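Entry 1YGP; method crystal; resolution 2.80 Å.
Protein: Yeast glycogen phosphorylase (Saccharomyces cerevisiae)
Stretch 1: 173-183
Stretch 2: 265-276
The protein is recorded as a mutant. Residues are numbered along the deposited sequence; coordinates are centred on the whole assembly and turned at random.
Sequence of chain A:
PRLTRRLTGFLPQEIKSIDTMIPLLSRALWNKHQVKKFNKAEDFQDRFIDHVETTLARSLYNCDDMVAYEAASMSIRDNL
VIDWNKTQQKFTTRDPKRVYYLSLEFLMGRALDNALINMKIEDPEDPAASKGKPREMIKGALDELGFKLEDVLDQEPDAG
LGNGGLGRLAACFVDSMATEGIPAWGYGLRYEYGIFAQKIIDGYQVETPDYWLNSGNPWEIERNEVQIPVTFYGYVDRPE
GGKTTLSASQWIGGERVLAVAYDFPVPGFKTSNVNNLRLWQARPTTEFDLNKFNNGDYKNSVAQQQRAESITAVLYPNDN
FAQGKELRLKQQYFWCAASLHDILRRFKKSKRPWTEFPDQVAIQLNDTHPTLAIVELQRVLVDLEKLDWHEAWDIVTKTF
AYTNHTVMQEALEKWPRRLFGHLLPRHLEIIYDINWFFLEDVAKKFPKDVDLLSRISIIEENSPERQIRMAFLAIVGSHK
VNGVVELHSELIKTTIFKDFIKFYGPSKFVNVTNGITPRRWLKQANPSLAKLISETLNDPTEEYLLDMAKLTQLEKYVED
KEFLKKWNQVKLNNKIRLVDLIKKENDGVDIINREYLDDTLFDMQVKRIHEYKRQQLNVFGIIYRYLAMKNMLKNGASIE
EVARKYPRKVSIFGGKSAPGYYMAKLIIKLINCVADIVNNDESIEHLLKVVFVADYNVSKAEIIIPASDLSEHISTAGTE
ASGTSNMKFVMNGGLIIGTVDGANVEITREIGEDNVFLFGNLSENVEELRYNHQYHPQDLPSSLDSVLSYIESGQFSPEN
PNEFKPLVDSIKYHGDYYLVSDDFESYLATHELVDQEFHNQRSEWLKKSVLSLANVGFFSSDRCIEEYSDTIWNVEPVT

Stretch 1, residues 173-183: FVDSMATEGIP
Stretch 2 265-276: PVPGFKTSNVNN

The firmest polar link runs from F269 N to T179 OG1, 2.9 Å with an N-H...O angle of 161°. With chi1 at -64° (m), T179 OG1 donates to D175 O at 3.2 Å, one turn back; the hydroxyl thus accepts from F269 N and donates to D175 O. T271 OG1 makes a weak hydrogen bond to T179 O at 3.3 Å, and the same proton could reach F269 O, 3.4 Å from T271 OG1; chi1 of T271 is -2°, between wells. I182 O and N275 OD1 are 3.0 Å apart.

Register is set at T179 and G268, whose CA atoms are 3.6 Å apart. G268 (phi/psi -120/154) brings its CA to 3.7 Å from A178 C and 3.3 Å from T179 OG1; a CB here would clash with A178 O and T179 N. The chain continues extended through F269 (-79/122, chi1 t), then turns at K270 (69/-2).

The helix ends in a Schellman motif: G181 has phi/psi 58/33, I182 N bonds to M177 O at 3.1 Å, and G181 N bonds weakly to A178 O at 3.3 Å. G181 CA faces N273, with the two CA atoms 6.0 Å apart.

The helix, from V174 to T179, packs against the strand at V266, the strand at N275 and the loop that joins them, and the two stretches bury 491 Å² over both sides. Paired backbone bonds, V266 N to N275 O at 2.7 Å and N275 N to V266 O at 3.0 Å, join the strands. The helix crosses the strand that carries V266 at -68°, with axes 7.7 Å apart at closest approach. V266 (chi1 t) points toward the helix, its CG1 3.4 Å from CG1 of V174 (chi1 t) and 4.1 Å from A178 CB. A178 also points toward the strand, its CB 3.6 Å from V266 O and 3.6 Å from P267 O.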

ATOM      1  N   PHE A 173     -17.925  -4.917  21.719  1.00  5.03           N
ATOM      2  CA  PHE A 173     -17.868  -6.318  22.085  1.00  7.61           C
ATOM      3  C   PHE A 173     -16.454  -6.877  22.050  1.00  9.96           C
ATOM      4  O   PHE A 173     -15.976  -7.403  23.056  1.00 10.73           O
ATOM      5  CB  PHE A 173     -18.736  -7.107  21.155  1.00  4.86           C
ATOM      6  CG  PHE A 173     -20.202  -7.099  21.531  1.00  7.14           C
ATOM      7  CD1 PHE A 173     -20.751  -6.103  22.343  1.00  9.22           C
ATOM      8  CD2 PHE A 173     -21.006  -8.116  21.027  1.00  7.99           C
ATOM      9  CE1 PHE A 173     -22.107  -6.118  22.652  1.00  4.01           C
ATOM     10  CE2 PHE A 173     -22.358  -8.120  21.342  1.00  9.99           C
ATOM     11  CZ  PHE A 173     -22.906  -7.125  22.150  1.00  3.98           C
ATOM     12  N   VAL A 174     -15.754  -6.709  20.937  1.00  7.95           N
ATOM     13  CA  VAL A 174     -14.376  -7.137  20.800  1.00  8.64           C
ATOM     14  C   VAL A 174     -13.536  -6.650  21.993  1.00  6.83           C
ATOM     15  O   VAL A 174     -12.815  -7.435  22.634  1.00  9.76           O
ATOM     16  CB  VAL A 174     -13.914  -6.610  19.400  1.00  7.88           C
ATOM     17  CG1 VAL A 174     -12.420  -6.558  19.264  1.00  3.55           C
ATOM     18  CG2 VAL A 174     -14.398  -7.594  18.346  1.00  2.00           C
ATOM     19  N   ASP A 175     -13.730  -5.407  22.413  1.00  2.49           N
ATOM     20  CA  ASP A 175     -13.016  -4.897  23.576  1.00  3.59           C
ATOM     21  C   ASP A 175     -13.375  -5.680  24.855  1.00  6.08           C
ATOM     22  O   ASP A 175     -12.498  -6.161  25.602  1.00  4.37           O
ATOM     23  CB  ASP A 175     -13.376  -3.442  23.666  1.00  2.33           C
ATOM     24  CG  ASP A 175     -12.955  -2.732  24.926  1.00 10.29           C
ATOM     25  OD1 ASP A 175     -13.639  -2.915  25.930  1.00 14.70           O
ATOM     26  OD2 ASP A 175     -11.976  -1.986  24.903  1.00 18.87           O
ATOM     27  N   SER A 176     -14.674  -5.863  25.118  1.00  3.60           N
ATOM     28  CA  SER A 176     -15.098  -6.541  26.337  1.00  9.08           C
ATOM     29  C   SER A 176     -14.692  -8.016  26.374  1.00  9.11           C
ATOM     30  O   SER A 176     -14.298  -8.530  27.433  1.00  9.92           O
ATOM     31  CB  SER A 176     -16.602  -6.427  26.493  1.00  5.11           C
ATOM     32  OG  SER A 176     -16.966  -5.053  26.440  1.00 15.36           O
ATOM     33  N   MET A 177     -14.696  -8.700  25.233  1.00  4.64           N
ATOM     34  CA  MET A 177     -14.279 -10.077  25.198  1.00  7.28           C
ATOM     35  C   MET A 177     -12.810 -10.131  25.598  1.00 11.01           C
ATOM     36  O   MET A 177     -12.459 -10.923  26.480  1.00  9.78           O
ATOM     37  CB  MET A 177     -14.475 -10.660  23.799  1.00 11.18           C
ATOM     38  CG  MET A 177     -15.890 -11.197  23.566  1.00  9.87           C
ATOM     39  SD  MET A 177     -16.124 -11.743  21.854  1.00 14.69           S
ATOM     40  CE  MET A 177     -16.998 -10.397  21.139  1.00 11.63           C
ATOM     41  N   ALA A 178     -11.981  -9.208  25.078  1.00 11.22           N
ATOM     42  CA  ALA A 178     -10.563  -9.180  25.413  1.00  6.55           C
ATOM     43  C   ALA A 178     -10.330  -8.854  26.862  1.00  5.76           C
ATOM     44  O   ALA A 178      -9.445  -9.445  27.476  1.00  4.58           O
ATOM     45  CB  ALA A 178      -9.807  -8.139  24.604  1.00 10.90           C
ATOM     46  N   THR A 179     -11.116  -7.948  27.453  1.00  8.09           N
ATOM     47  CA  THR A 179     -10.946  -7.628  28.875  1.00 12.50           C
ATOM     48  C   THR A 179     -11.297  -8.845  29.708  1.00 14.56           C
ATOM     49  O   THR A 179     -10.602  -9.188  30.660  1.00 17.75           O
ATOM     50  CB  THR A 179     -11.850  -6.448  29.282  1.00 10.43           C
ATOM     51  OG1 THR A 179     -11.377  -5.354  28.528  1.00 18.77           O
ATOM     52  CG2 THR A 179     -11.773  -6.034  30.717  1.00  7.01           C
ATOM     53  N   GLU A 180     -12.355  -9.544  29.306  1.00 19.48           N
ATOM     54  CA  GLU A 180     -12.819 -10.702  30.040  1.00 21.55           C
ATOM     55  C   GLU A 180     -12.035 -11.987  29.800  1.00 20.92           C
ATOM     56  O   GLU A 180     -12.385 -13.029  30.360  1.00 23.66           O
ATOM     57  CB  GLU A 180     -14.301 -10.889  29.710  1.00 17.25           C
ATOM     58  CG  GLU A 180     -15.060  -9.934  30.608  1.00 20.98           C
ATOM     59  CD  GLU A 180     -16.580  -9.951  30.557  1.00 26.89           C
ATOM     60  OE1 GLU A 180     -17.165 -10.900  30.037  1.00 38.01           O
ATOM     61  OE2 GLU A 180     -17.187  -9.006  31.056  1.00 26.36           O
ATOM     62  N   GLY A 181     -10.969 -11.973  29.001  1.00 19.50           N
ATOM     63  CA  GLY A 181     -10.217 -13.181  28.692  1.00 18.18           C
ATOM     64  C   GLY A 181     -11.096 -14.254  28.049  1.00 14.82           C
ATOM     65  O   GLY A 181     -10.905 -15.441  28.307  1.00 15.30           O
ATOM     66  N   ILE A 182     -12.103 -13.883  27.259  1.00 14.23           N
ATOM     67  CA  ILE A 182     -12.987 -14.831  26.580  1.00 14.17           C
ATOM     68  C   ILE A 182     -12.187 -15.179  25.323  1.00 15.89           C
ATOM     69  O   ILE A 182     -11.725 -14.243  24.669  1.00 17.42           O
ATOM     70  CB  ILE A 182     -14.358 -14.153  26.199  1.00  9.34           C
ATOM     71  CG1 ILE A 182     -15.223 -13.915  27.418  1.00  7.26           C
ATOM     72  CG2 ILE A 182     -15.095 -15.018  25.202  1.00  6.21           C
ATOM     73  CD1 ILE A 182     -15.736 -15.188  28.087  1.00 11.80           C
ATOM     74  N   PRO A 183     -11.977 -16.423  24.884  1.00 14.88           N
ATOM     75  CA  PRO A 183     -11.222 -16.711  23.670  1.00 17.04           C
ATOM     76  C   PRO A 183     -12.011 -16.390  22.398  1.00 15.61           C
ATOM     77  O   PRO A 183     -12.624 -17.266  21.776  1.00 14.13           O
ATOM     78  CB  PRO A 183     -10.845 -18.180  23.843  1.00 18.83           C
ATOM     79  CG  PRO A 183     -10.892 -18.370  25.341  1.00 15.64           C
ATOM     80  CD  PRO A 183     -12.179 -17.636  25.655  1.00 14.43           C
ATOM     81  N   PRO A 265      -4.252  -6.722  16.595  1.00  7.65           N
ATOM     82  CA  PRO A 265      -4.272  -7.116  17.997  1.00  7.59           C
ATOM     83  C   PRO A 265      -5.335  -6.347  18.787  1.00  6.82           C
ATOM     84  O   PRO A 265      -5.568  -5.180  18.490  1.00  9.10           O
ATOM     85  CB  PRO A 265      -2.825  -6.868  18.408  1.00  6.17           C
ATOM     86  CG  PRO A 265      -2.411  -5.674  17.605  1.00  9.24           C
ATOM     87  CD  PRO A 265      -3.047  -5.971  16.264  1.00  9.87           C
ATOM     88  N   VAL A 266      -6.005  -6.900  19.797  1.00  7.17           N
ATOM     89  CA  VAL A 266      -7.063  -6.207  20.541  1.00  6.71           C
ATOM     90  C   VAL A 266      -6.791  -6.323  22.048  1.00  5.44           C
ATOM     91  O   VAL A 266      -6.936  -7.410  22.622  1.00  3.81           O
ATOM     92  CB  VAL A 266      -8.479  -6.820  20.212  1.00  5.98           C
ATOM     93  CG1 VAL A 266      -9.514  -6.100  21.049  1.00  3.29           C
ATOM     94  CG2 VAL A 266      -8.864  -6.658  18.741  1.00  3.47           C
ATOM     95  N   PRO A 267      -6.381  -5.251  22.736  1.00  4.35           N
ATOM     96  CA  PRO A 267      -6.119  -5.240  24.162  1.00  5.33           C
ATOM     97  C   PRO A 267      -7.417  -5.204  24.940  1.00  7.64           C
ATOM     98  O   PRO A 267      -8.436  -4.764  24.394  1.00  5.31           O
ATOM     99  CB  PRO A 267      -5.274  -4.030  24.362  1.00  2.00           C
ATOM    100  CG  PRO A 267      -5.946  -3.066  23.427  1.00  2.02           C
ATOM    101  CD  PRO A 267      -6.247  -3.906  22.201  1.00  2.00           C
ATOM    102  N   GLY A 268      -7.281  -5.663  26.197  1.00 13.35           N
ATOM    103  CA  GLY A 268      -8.322  -5.733  27.213  1.00 11.43           C
ATOM    104  C   GLY A 268      -7.892  -4.880  28.395  1.00 11.94           C
ATOM    105  O   GLY A 268      -6.693  -4.668  28.564  1.00 14.42           O
ATOM    106  N   PHE A 269      -8.768  -4.326  29.238  1.00 15.75           N
ATOM    107  CA  PHE A 269      -8.366  -3.461  30.350  1.00 13.68           C
ATOM    108  C   PHE A 269      -7.860  -4.306  31.506  1.00 14.82           C
ATOM    109  O   PHE A 269      -8.513  -5.233  31.993  1.00 17.23           O
ATOM    110  CB  PHE A 269      -9.558  -2.635  30.758  1.00 10.87           C
ATOM    111  CG  PHE A 269      -9.337  -1.566  31.819  1.00 16.69           C
ATOM    112  CD1 PHE A 269      -8.652  -0.383  31.508  1.00 16.98           C
ATOM    113  CD2 PHE A 269      -9.879  -1.738  33.099  1.00 16.93           C
ATOM    114  CE1 PHE A 269      -8.519   0.621  32.468  1.00  6.79           C
ATOM    115  CE2 PHE A 269      -9.748  -0.734  34.051  1.00 11.79           C
ATOM    116  CZ  PHE A 269      -9.070   0.439  33.729  1.00  9.85           C
ATOM    117  N   LYS A 270      -6.615  -4.037  31.876  1.00 18.41           N
ATOM    118  CA  LYS A 270      -5.913  -4.734  32.957  1.00 23.72           C
ATOM    119  C   LYS A 270      -5.545  -6.191  32.695  1.00 22.99           C
ATOM    120  O   LYS A 270      -4.938  -6.840  33.542  1.00 25.77           O
ATOM    121  CB  LYS A 270      -6.717  -4.691  34.268  1.00 21.92           C
ATOM    122  CG  LYS A 270      -6.773  -3.280  34.802  1.00 32.52           C
ATOM    123  CD  LYS A 270      -7.708  -3.247  35.970  1.00 36.52           C
ATOM    124  CE  LYS A 270      -7.683  -1.872  36.593  1.00 44.54           C
ATOM    125  NZ  LYS A 270      -8.761  -1.770  37.555  1.00 51.65           N
ATOM    126  N   THR A 271      -5.879  -6.776  31.564  1.00 20.97           N
ATOM    127  CA  THR A 271      -5.473  -8.127  31.249  1.00 17.76           C
ATOM    128  C   THR A 271      -4.171  -7.990  30.490  1.00 17.10           C
ATOM    129  O   THR A 271      -3.759  -6.888  30.120  1.00 17.70           O
ATOM    130  CB  THR A 271      -6.474  -8.810  30.324  1.00 18.64           C
ATOM    131  OG1 THR A 271      -7.563  -7.911  30.067  1.00 23.83           O
ATOM    132  CG2 THR A 271      -6.893 -10.128  30.918  1.00 22.03           C
ATOM    133  N   SER A 272      -3.471  -9.083  30.268  1.00 14.04           N
ATOM    134  CA  SER A 272      -2.397  -9.044  29.303  1.00 15.50           C
ATOM    135  C   SER A 272      -2.832  -9.972  28.167  1.00 17.21           C
ATOM    136  O   SER A 272      -2.034 -10.496  27.385  1.00 20.53           O
ATOM    137  CB  SER A 272      -1.177  -9.532  29.991  1.00 18.22           C
ATOM    138  OG  SER A 272      -1.543 -10.791  30.553  1.00 30.75           O
ATOM    139  N   ASN A 273      -4.146 -10.185  28.082  1.00 18.04           N
ATOM    140  CA  ASN A 273      -4.748 -11.126  27.155  1.00 19.24           C
ATOM    141  C   ASN A 273      -4.991 -10.188  25.991  1.00 16.01           C
ATOM    142  O   ASN A 273      -5.499  -9.076  26.201  1.00 17.55           O
ATOM    143  CB  ASN A 273      -6.045 -11.655  27.790  1.00 26.50           C
ATOM    144  CG  ASN A 273      -6.601 -13.013  27.353  1.00 32.23           C
ATOM    145  OD1 ASN A 273      -7.480 -13.099  26.486  1.00 32.06           O
ATOM    146  ND2 ASN A 273      -6.161 -14.108  27.988  1.00 23.45           N
ATOM    147  N   VAL A 274      -4.445 -10.530  24.828  1.00 12.06           N
ATOM    148  CA  VAL A 274      -4.660  -9.729  23.645  1.00  8.97           C
ATOM    149  C   VAL A 274      -5.249 -10.691  22.642  1.00  8.59           C
ATOM    150  O   VAL A 274      -4.675 -11.725  22.289  1.00  9.08           O
ATOM    151  CB  VAL A 274      -3.353  -9.127  23.092  1.00  7.57           C
ATOM    152  CG1 VAL A 274      -3.617  -8.327  21.836  1.00  2.00           C
ATOM    153  CG2 VAL A 274      -2.758  -8.202  24.117  1.00  3.23           C
ATOM    154  N   ASN A 275      -6.460 -10.339  22.243  1.00  7.12           N
ATOM    155  CA  ASN A 275      -7.191 -11.123  21.293  1.00  7.45           C
ATOM    156  C   ASN A 275      -7.061 -10.587  19.892  1.00  7.90           C
ATOM    157  O   ASN A 275      -6.395  -9.578  19.689  1.00 11.24           O
ATOM    158  CB  ASN A 275      -8.632 -11.181  21.740  1.00 11.24           C
ATOM    159  CG  ASN A 275      -8.828 -12.361  22.677  1.00 12.45           C
ATOM    160  OD1 ASN A 275      -9.733 -12.364  23.498  1.00 13.28           O
ATOM    161  ND2 ASN A 275      -8.047 -13.432  22.637  1.00 14.04           N
ATOM    162  N   ASN A 276      -7.672 -11.173  18.877  1.00  8.95           N
ATOM    163  CA  ASN A 276      -7.362 -10.803  17.520  1.00  8.66           C
ATOM    164  C   ASN A 276      -8.561 -10.555  16.625  1.00 10.92           C
ATOM    165  O   ASN A 276      -9.643 -11.144  16.801  1.00 12.70           O
ATOM    166  CB  ASN A 276      -6.497 -11.909  16.976  1.00  8.51           C
ATOM    167  CG  ASN A 276      -6.042 -11.678  15.551  1.00  9.89           C
ATOM    168  OD1 ASN A 276      -6.410 -12.409  14.641  1.00 14.44           O
ATOM    169  ND2 ASN A 276      -5.256 -10.653  15.283  1.00  4.11           N
TER